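Local structure of sorbitol dehydrogenase (Gluconobacter oxydans, 5ITG) at residues I310-E315 and K477-A482; T386-R391 and S400-G405; S445-P450 and Q465-L470. The protein probably oxidises D-sorbitol to L-sorbose with NADP as hydride acceptor, as a member of the mannitol dehydrogenase family of oxidoreductases. One frame throughout, in Å; residues are numbered along the deposited sequence.

Interaction 1. Residues I310-E315 and K477-A482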
loop_
_atom_site.group_PDB
_atom_site.type_symbol
_atom_site.label_atom_id
_atom_site.label_comp_id
_atom_site.label_asym_id
_atom_site.label_seq_id
_atom_site.Cartn_x
_atom_site.Cartn_y
_atom_site.Cartn_z
ATOM N N ILE A 310 -16.651 -15.132 -6.907
ATOM C CA ILE A 310 -16.011 -16.442 -6.964
ATOM C C ILE A 310 -17.102 -17.514 -7.097
ATOM O O ILE A 310 -16.935 -18.502 -7.818
ATOM C CB ILE A 310 -15.163 -16.710 -5.686
ATOM C CG1 ILE A 310 -13.970 -15.751 -5.643
ATOM C CG2 ILE A 310 -14.677 -18.166 -5.669
ATOM C CD1 ILE A 310 -13.182 -15.782 -4.330
ATOM N N LEU A 311 -18.226 -17.316 -6.412
ATOM C CA LEU A 311 -19.329 -18.269 -6.495
ATOM C C LEU A 311 -19.918 -18.277 -7.910
ATOM O O LEU A 311 -20.318 -19.324 -8.415
ATOM C CB LEU A 311 -20.424 -17.921 -5.478
ATOM C CG LEU A 311 -20.101 -18.257 -4.019
ATOM C CD1 LEU A 311 -21.135 -17.645 -3.081
ATOM C CD2 LEU A 311 -20.049 -19.768 -3.863
ATOM N N VAL A 312 -19.978 -17.110 -8.544
ATOM C CA VAL A 312 -20.502 -17.024 -9.905
ATOM C C VAL A 312 -19.513 -17.698 -10.853
ATOM O O VAL A 312 -19.898 -18.236 -11.885
ATOM C CB VAL A 312 -20.714 -15.557 -10.351
ATOM C CG1 VAL A 312 -21.104 -15.507 -11.830
ATOM C CG2 VAL A 312 -21.800 -14.914 -9.519
ATOM N N GLY A 313 -18.234 -17.678 -10.494
ATOM C CA GLY A 313 -17.242 -18.318 -11.338
ATOM C C GLY A 313 -16.308 -17.358 -12.039
ATOM O O GLY A 313 -15.676 -17.712 -13.033
ATOM N N TYR A 314 -16.219 -16.134 -11.533
ATOM C CA TYR A 314 -15.336 -15.140 -12.126
ATOM C C TYR A 314 -13.917 -15.314 -11.607
ATOM O O TYR A 314 -13.694 -15.408 -10.401
ATOM C CB TYR A 314 -15.838 -13.729 -11.803
ATOM C CG TYR A 314 -17.099 -13.362 -12.538
ATOM C CD1 TYR A 314 -17.150 -13.411 -13.934
ATOM C CD2 TYR A 314 -18.244 -12.958 -11.845
ATOM C CE1 TYR A 314 -18.309 -13.063 -14.621
ATOM C CE2 TYR A 314 -19.401 -12.613 -12.517
ATOM C CZ TYR A 314 -19.427 -12.668 -13.907
ATOM O OH TYR A 314 -20.564 -12.316 -14.580
ATOM N N GLU A 315 -12.957 -15.346 -12.524
ATOM C CA GLU A 315 -11.560 -15.522 -12.155
ATOM C C GLU A 315 -10.849 -14.222 -11.788
ATOM O O GLU A 315 -9.964 -14.213 -10.935
ATOM C CB GLU A 315 -10.796 -16.191 -13.300
ATOM C CG GLU A 315 -9.321 -16.397 -12.998
ATOM C CD GLU A 315 -8.559 -16.972 -14.175
ATOM O OE1 GLU A 315 -8.943 -18.061 -14.654
ATOM O OE2 GLU A 315 -7.580 -16.334 -14.620
ATOM N N LYS A 477 -30.693 -21.699 -5.241
ATOM C CA LYS A 477 -30.936 -20.927 -6.461
ATOM C C LYS A 477 -29.737 -20.156 -7.032
ATOM O O LYS A 477 -29.862 -19.506 -8.073
ATOM C CB LYS A 477 -32.081 -19.934 -6.220
ATOM C CG LYS A 477 -33.188 -20.438 -5.298
ATOM C CD LYS A 477 -34.074 -21.474 -5.957
ATOM C CE LYS A 477 -34.932 -20.860 -7.050
ATOM N NZ LYS A 477 -35.848 -21.869 -7.660
ATOM N N GLY A 478 -28.585 -20.214 -6.366
ATOM C CA GLY A 478 -27.418 -19.495 -6.861
ATOM C C GLY A 478 -27.259 -18.150 -6.171
ATOM O O GLY A 478 -28.233 -17.569 -5.704
ATOM N N VAL A 479 -26.041 -17.628 -6.126
ATOM C CA VAL A 479 -25.805 -16.362 -5.436
ATOM C C VAL A 479 -26.627 -15.149 -5.883
ATOM O O VAL A 479 -27.130 -14.408 -5.048
ATOM C CB VAL A 479 -24.304 -15.992 -5.451
ATOM C CG1 VAL A 479 -23.830 -15.736 -6.870
ATOM C CG2 VAL A 479 -24.069 -14.781 -4.562
ATOM N N LYS A 480 -26.785 -14.937 -7.184
ATOM C CA LYS A 480 -27.545 -13.772 -7.625
ATOM C C LYS A 480 -28.975 -13.751 -7.105
ATOM O O LYS A 480 -29.544 -12.686 -6.875
ATOM C CB LYS A 480 -27.538 -13.668 -9.148
ATOM C CG LYS A 480 -26.169 -13.374 -9.718
ATOM C CD LYS A 480 -26.243 -13.106 -11.206
ATOM C CE LYS A 480 -24.916 -12.582 -11.729
ATOM N NZ LYS A 480 -25.072 -12.179 -13.150
ATOM N N ALA A 481 -29.549 -14.932 -6.903
ATOM C CA ALA A 481 -30.912 -15.037 -6.402
ATOM C C ALA A 481 -31.035 -14.498 -4.973
ATOM O O ALA A 481 -32.124 -14.143 -4.529
ATOM C CB ALA A 481 -31.368 -16.490 -6.449
ATOM N N ALA A 482 -29.915 -14.423 -4.260
ATOM C CA ALA A 482 -29.921 -13.956 -2.877
ATOM C C ALA A 482 -29.607 -12.470 -2.694
ATOM O O ALA A 482 -29.664 -11.956 -1.576
ATOM C CB ALA A 482 -28.945 -14.801 -2.049
#
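Val312 and Val479 meet methyl to methyl, their side chains crossing at about a right angle, with Val312 CG2 only 3.4 Å from Val479 CG1. That separation is shorter than usual carbon-carbon contact, so the two branches are firmly pressed together. Each valine offers one methyl. On Val479 it is CG1, set between the backbone N and the carbonyl carbon (chi1 65°), the least roomy of the three staggered positions for a valine methyl; on Val312 it is CG2, which lies opposite the carbonyl carbon. The same CG1 of Val479 also approaches Leu311, standing 4.3 Å from its CB, so one methyl touches two successive residues at the end of helix 288-312. The backbones are closest here too, with 6.8 Å between Leu311 CA and Val479 CA. Lys480 adds its aliphatic part: its extended chain runs back toward the helix and brings CE to 4.5 Å from Val312 CG2, while NZ goes on to salt bridges with Asp323 and Glu325.

Each segment includes the end of a helix: 310-312 finish helix 288-312 and Lys477 finishes helix 461-477. Gly313, at positive phi (110°), is the C-prime residue of a Schellman motif closing the first, and Gly478, also at positive phi, follows the second. Phe404 and Ser408 of helix 400-412 cover Val479 as well, and Glu418 takes the hydrogen bond of its backbone N.

With no hydrogen bond or salt bridge between the segments, this junction of the C-terminal tail with the helix end rests on apolar packing, while the charge of Lys480 is answered by acids outside them.

Interaction 2. Residues T386-R391 and S400-G405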
loop_
_atom_site.group_PDB
_atom_site.type_symbol
_atom_site.label_atom_id
_atom_site.label_comp_id
_atom_site.label_asym_id
_atom_site.label_seq_id
_atom_site.Cartn_x
_atom_site.Cartn_y
_atom_site.Cartn_z
ATOM N N THR A 386 -16.081 -5.117 10.026
ATOM C CA THR A 386 -16.572 -4.966 11.398
ATOM C C THR A 386 -17.276 -3.654 11.758
ATOM O O THR A 386 -18.377 -3.677 12.309
ATOM C CB THR A 386 -15.439 -5.236 12.415
ATOM O OG1 THR A 386 -15.011 -6.599 12.285
ATOM C CG2 THR A 386 -15.930 -5.005 13.849
ATOM N N GLU A 387 -16.662 -2.513 11.470
ATOM C CA GLU A 387 -17.302 -1.242 11.813
ATOM C C GLU A 387 -18.677 -1.099 11.145
ATOM O O GLU A 387 -19.654 -0.710 11.790
ATOM C CB GLU A 387 -16.402 -0.068 11.424
ATOM C CG GLU A 387 -16.989 1.328 11.701
ATOM C CD GLU A 387 -17.205 1.614 13.177
ATOM O OE1 GLU A 387 -16.261 1.414 13.969
ATOM O OE2 GLU A 387 -18.318 2.059 13.544
ATOM N N THR A 388 -18.759 -1.428 9.860
ATOM C CA THR A 388 -20.028 -1.325 9.138
ATOM C C THR A 388 -21.113 -2.215 9.750
ATOM O O THR A 388 -22.272 -1.802 9.872
ATOM C CB THR A 388 -19.831 -1.646 7.649
ATOM O OG1 THR A 388 -19.093 -0.573 7.047
ATOM C CG2 THR A 388 -21.174 -1.801 6.931
ATOM N N VAL A 389 -20.740 -3.422 10.153
ATOM C CA VAL A 389 -21.695 -4.326 10.787
ATOM C C VAL A 389 -22.103 -3.799 12.169
ATOM O O VAL A 389 -23.289 -3.755 12.495
ATOM C CB VAL A 389 -21.101 -5.752 10.939
ATOM C CG1 VAL A 389 -22.044 -6.639 11.760
ATOM C CG2 VAL A 389 -20.885 -6.360 9.561
ATOM N N ARG A 390 -21.132 -3.393 12.980
ATOM C CA ARG A 390 -21.455 -2.876 14.312
ATOM C C ARG A 390 -22.427 -1.699 14.229
ATOM O O ARG A 390 -23.393 -1.638 14.981
ATOM C CB ARG A 390 -20.194 -2.419 15.060
ATOM C CG ARG A 390 -19.228 -3.525 15.470
ATOM C CD ARG A 390 -18.183 -2.983 16.458
ATOM N NE ARG A 390 -18.769 -2.718 17.770
ATOM C CZ ARG A 390 -18.923 -3.637 18.724
ATOM N NH1 ARG A 390 -18.519 -4.883 18.522
ATOM N NH2 ARG A 390 -19.507 -3.319 19.870
ATOM N N ARG A 391 -22.166 -0.763 13.321
ATOM C CA ARG A 391 -23.041 0.400 13.165
ATOM C C ARG A 391 -24.459 0.030 12.754
ATOM O O ARG A 391 -25.424 0.572 13.292
ATOM C CB ARG A 391 -22.455 1.382 12.140
ATOM C CG ARG A 391 -21.265 2.148 12.661
ATOM C CD ARG A 391 -21.670 3.074 13.799
ATOM N NE ARG A 391 -22.141 4.368 13.319
ATOM C CZ ARG A 391 -21.377 5.235 12.659
ATOM N NH1 ARG A 391 -20.105 4.937 12.401
ATOM N NH2 ARG A 391 -21.877 6.401 12.271
ATOM N N SER A 400 -29.910 -6.500 5.382
ATOM C CA SER A 400 -29.984 -7.292 4.157
ATOM C C SER A 400 -28.692 -7.473 3.375
ATOM O O SER A 400 -28.267 -8.602 3.148
ATOM C CB SER A 400 -31.051 -6.710 3.223
ATOM O OG SER A 400 -32.330 -6.806 3.822
ATOM N N ARG A 401 -28.068 -6.372 2.954
ATOM C CA ARG A 401 -26.834 -6.453 2.171
ATOM C C ARG A 401 -25.643 -6.910 3.002
ATOM O O ARG A 401 -24.747 -7.591 2.498
ATOM C CB ARG A 401 -26.528 -5.102 1.520
ATOM C CG ARG A 401 -27.550 -4.685 0.461
ATOM C CD ARG A 401 -27.450 -3.194 0.178
ATOM N NE ARG A 401 -27.704 -2.416 1.389
ATOM C CZ ARG A 401 -28.913 -2.138 1.869
ATOM N NH1 ARG A 401 -29.998 -2.564 1.236
ATOM N NH2 ARG A 401 -29.040 -1.455 2.998
ATOM N N ILE A 402 -25.630 -6.528 4.273
ATOM C CA ILE A 402 -24.559 -6.924 5.170
ATOM C C ILE A 402 -24.616 -8.444 5.339
ATOM O O ILE A 402 -23.581 -9.130 5.314
ATOM C CB ILE A 402 -24.708 -6.202 6.539
ATOM C CG1 ILE A 402 -24.312 -4.728 6.368
ATOM C CG2 ILE A 402 -23.836 -6.873 7.610
ATOM C CD1 ILE A 402 -24.662 -3.844 7.541
ATOM N N ALA A 403 -25.826 -8.971 5.483
ATOM C CA ALA A 403 -26.004 -10.413 5.647
ATOM C C ALA A 403 -25.631 -11.150 4.367
ATOM O O ALA A 403 -25.112 -12.268 4.410
ATOM C CB ALA A 403 -27.443 -10.723 6.035
ATOM N N PHE A 404 -25.899 -10.521 3.226
ATOM C CA PHE A 404 -25.571 -11.117 1.936
ATOM C C PHE A 404 -24.056 -11.281 1.804
ATOM O O PHE A 404 -23.566 -12.298 1.306
ATOM C CB PHE A 404 -26.088 -10.243 0.786
ATOM C CG PHE A 404 -25.616 -10.697 -0.566
ATOM C CD1 PHE A 404 -26.168 -11.824 -1.167
ATOM C CD2 PHE A 404 -24.555 -10.051 -1.197
ATOM C CE1 PHE A 404 -25.667 -12.309 -2.377
ATOM C CE2 PHE A 404 -24.045 -10.526 -2.403
ATOM C CZ PHE A 404 -24.603 -11.662 -2.993
ATOM N N GLY A 405 -23.308 -10.273 2.240
ATOM C CA GLY A 405 -21.861 -10.369 2.150
ATOM C C GLY A 405 -21.353 -11.537 2.974
ATOM O O GLY A 405 -20.488 -12.306 2.535
#
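Ile402 reaches helix 377-394 with both of its branches, each touching a different residue. Its CG2, opposite the backbone N, packs on Val389 CG2 at 3.6 Å, while CG1 lies opposite the carbonyl carbon (chi1 -74°) and, with chi2 extended at 169°, carries CD1 out to Thr388. There CD1 is 4.1 Å from Thr388 CG2 and 3.9 Å from Thr388 O, contacting methyl and backbone carbonyl together. Both Thr388 and Val389 meet the isoleucine at a slant.

The segments belong to consecutive helices, 377-394 and 400-412, joined by a short connection in the all-helical C-terminal part of this mannitol dehydrogenase family protein; Ile402 bridges the pair where their backbones are nearest, with Val389 CA 6.8 Å from Ile402 CA. The rotamer of Thr388 divides its two branches between different tasks: CG2, anti to the backbone N, faces the isoleucine, and OG1 hydrogen-bonds Arg296 of helix 288-312. Val389 is flanked in addition by Trp455 and by Leu463 of helix 461-477. One turn apart on helix 377-394, Glu387 and Arg391 form a salt bridge, with OE2 of Glu387 in the plane of the guanidinium at its edge, 3.6 Å from Arg391 NH1.

Interaction 3. Residues S445-P450 and Q465-L470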
loop_
_atom_site.group_PDB
_atom_site.type_symbol
_atom_site.label_atom_id
_atom_site.label_comp_id
_atom_site.label_asym_id
_atom_site.label_seq_id
_atom_site.Cartn_x
_atom_site.Cartn_y
_atom_site.Cartn_z
ATOM N N SER A 445 -23.402 -23.752 11.423
ATOM C CA SER A 445 -22.080 -23.980 11.989
ATOM C C SER A 445 -21.016 -22.929 11.706
ATOM O O SER A 445 -20.379 -22.443 12.636
ATOM C CB SER A 445 -21.552 -25.349 11.556
ATOM O OG SER A 445 -22.382 -26.382 12.050
ATOM N N SER A 446 -20.820 -22.575 10.438
ATOM C CA SER A 446 -19.783 -21.606 10.094
ATOM C C SER A 446 -20.008 -20.181 10.600
ATOM O O SER A 446 -19.153 -19.320 10.424
ATOM C CB SER A 446 -19.507 -21.607 8.576
ATOM O OG SER A 446 -20.680 -21.415 7.816
ATOM N N LEU A 447 -21.145 -19.929 11.241
ATOM C CA LEU A 447 -21.400 -18.603 11.794
ATOM C C LEU A 447 -20.446 -18.401 12.968
ATOM O O LEU A 447 -20.180 -17.275 13.387
ATOM C CB LEU A 447 -22.850 -18.480 12.268
ATOM C CG LEU A 447 -23.917 -18.288 11.185
ATOM C CD1 LEU A 447 -25.302 -18.329 11.804
ATOM C CD2 LEU A 447 -23.696 -16.958 10.485
ATOM N N LYS A 448 -19.915 -19.507 13.488
ATOM C CA LYS A 448 -18.981 -19.449 14.607
ATOM C C LYS A 448 -17.538 -19.162 14.186
ATOM O O LYS A 448 -16.668 -19.014 15.043
ATOM C CB LYS A 448 -19.029 -20.762 15.398
ATOM C CG LYS A 448 -20.429 -21.140 15.870
ATOM C CD LYS A 448 -20.452 -22.524 16.515
ATOM C CE LYS A 448 -20.116 -23.627 15.513
ATOM N NZ LYS A 448 -20.045 -24.951 16.187
ATOM N N LEU A 449 -17.270 -19.081 12.880
ATOM C CA LEU A 449 -15.902 -18.805 12.426
ATOM C C LEU A 449 -15.416 -17.495 13.041
ATOM O O LEU A 449 -16.210 -16.606 13.322
ATOM C CB LEU A 449 -15.834 -18.722 10.898
ATOM C CG LEU A 449 -16.010 -20.043 10.142
ATOM C CD1 LEU A 449 -16.140 -19.779 8.642
ATOM C CD2 LEU A 449 -14.825 -20.958 10.435
ATOM N N PRO A 450 -14.098 -17.368 13.259
ATOM C CA PRO A 450 -13.482 -16.171 13.848
ATOM C C PRO A 450 -13.699 -14.888 13.046
ATOM O O PRO A 450 -13.574 -13.786 13.579
ATOM C CB PRO A 450 -12.000 -16.539 13.914
ATOM C CG PRO A 450 -12.008 -18.039 13.997
ATOM C CD PRO A 450 -13.083 -18.404 13.002
ATOM N N GLN A 465 -29.834 -14.845 11.604
ATOM C CA GLN A 465 -30.993 -15.490 11.006
ATOM C C GLN A 465 -31.091 -15.141 9.523
ATOM O O GLN A 465 -31.351 -16.008 8.688
ATOM C CB GLN A 465 -32.273 -15.068 11.736
ATOM C CG GLN A 465 -32.522 -15.838 13.033
ATOM C CD GLN A 465 -33.506 -15.140 13.955
ATOM O OE1 GLN A 465 -34.587 -14.722 13.535
ATOM N NE2 GLN A 465 -33.135 -15.014 15.228
ATOM N N LYS A 466 -30.880 -13.867 9.200
ATOM C CA LYS A 466 -30.934 -13.413 7.817
ATOM C C LYS A 466 -29.836 -14.093 7.011
ATOM O O LYS A 466 -30.050 -14.492 5.865
ATOM C CB LYS A 466 -30.759 -11.893 7.749
ATOM C CG LYS A 466 -30.713 -11.321 6.343
ATOM C CD LYS A 466 -32.067 -11.387 5.651
ATOM C CE LYS A 466 -32.022 -10.661 4.312
ATOM N NZ LYS A 466 -33.354 -10.634 3.640
ATOM N N VAL A 467 -28.658 -14.225 7.613
ATOM C CA VAL A 467 -27.533 -14.871 6.946
ATOM C C VAL A 467 -27.903 -16.299 6.571
ATOM O O VAL A 467 -27.628 -16.752 5.462
ATOM C CB VAL A 467 -26.274 -14.897 7.855
ATOM C CG1 VAL A 467 -25.202 -15.799 7.244
ATOM C CG2 VAL A 467 -25.714 -13.473 8.018
ATOM N N ILE A 468 -28.524 -17.003 7.510
ATOM C CA ILE A 468 -28.940 -18.385 7.299
ATOM C C ILE A 468 -29.925 -18.456 6.132
ATOM O O ILE A 468 -29.781 -19.289 5.237
ATOM C CB ILE A 468 -29.591 -18.953 8.592
ATOM C CG1 ILE A 468 -28.513 -19.116 9.672
ATOM C CG2 ILE A 468 -30.301 -20.272 8.296
ATOM C CD1 ILE A 468 -29.040 -19.572 11.010
ATOM N N VAL A 469 -30.914 -17.567 6.144
ATOM C CA VAL A 469 -31.913 -17.505 5.082
ATOM C C VAL A 469 -31.261 -17.314 3.710
ATOM O O VAL A 469 -31.642 -17.974 2.736
ATOM C CB VAL A 469 -32.920 -16.349 5.341
ATOM C CG1 VAL A 469 -33.721 -16.034 4.075
ATOM C CG2 VAL A 469 -33.871 -16.741 6.465
ATOM N N LEU A 470 -30.266 -16.429 3.636
ATOM C CA LEU A 470 -29.580 -16.150 2.374
ATOM C C LEU A 470 -28.661 -17.280 1.921
ATOM O O LEU A 470 -28.559 -17.552 0.723
ATOM C CB LEU A 470 -28.788 -14.835 2.478
ATOM C CG LEU A 470 -29.662 -13.607 2.771
ATOM C CD1 LEU A 470 -28.805 -12.362 2.909
ATOM C CD2 LEU A 470 -30.688 -13.432 1.655
#
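Leu447 is the residue through which segment 445-450 touches helix 461-477, and its two methyls are shared between Val467 and Ile468. The segment starts as a 3-10 turn, evidenced by the bonds from Lys448 N to Ser445 O and from Leu449 N to Ser446 O, both 3.1 Å. This turn carries the leucine.

Leu447 then points its CB toward the helix. With CG opposite the carbonyl carbon (chi1 -77°) and chi2 at 174°, the fork of the side chain spreads across two adjoining helical residues. CD2 lies 3.8 Å from Val467 CG1, and these two side chains slide past each other in opposite directions. CD1 takes Ile468, at 3.9 Å from its CG1 and 4.0 Å from its CD1, the two side chains crossing at nearly a right angle. The backbones stay well apart, 8.7 Å from Leu447 CA to Val467 CA, and the gap is spanned by side chains alone. The carbonyl of Leu447 is bonded to Arg456.

Past this point, Leu449 turns to Leu410, Leu413 and Tyr430, and Pro450 O accepts a hydrogen bond from Gln382 of helix 377-394, tying the end of the segment to another helix.

All of the pairs across the contact are carbon to carbon at ordinary van der Waals distances, without a polar bond, which implies that the loop is held to helix 461-477 here by van der Waals packing of one branched, partly buried side chain rather than by directed chemistry.

Overall arrangement
All three contacts lie in the helical C-terminal part of the chain, on the same side of its centre. Measured between centres, interactions 2 and 3 are about 13 Å apart, and interaction 1 lies about 19 Å from interaction 2 and about 18 Å from interaction 3. Along the chain, 310-315 and 477-482 enclose the other two, and interaction 2 closes before interaction 3 opens. Ala403 packs on Lys466, and Leu470 CD1 on the backbone of 400-405. Interaction 2 joins helices 377-394 and 400-412, interaction 3 sets the 445-450 loop on helix 461-477, and the residues after that helix pack on the end of helix 288-312 and on Phe404, making one packed helical unit.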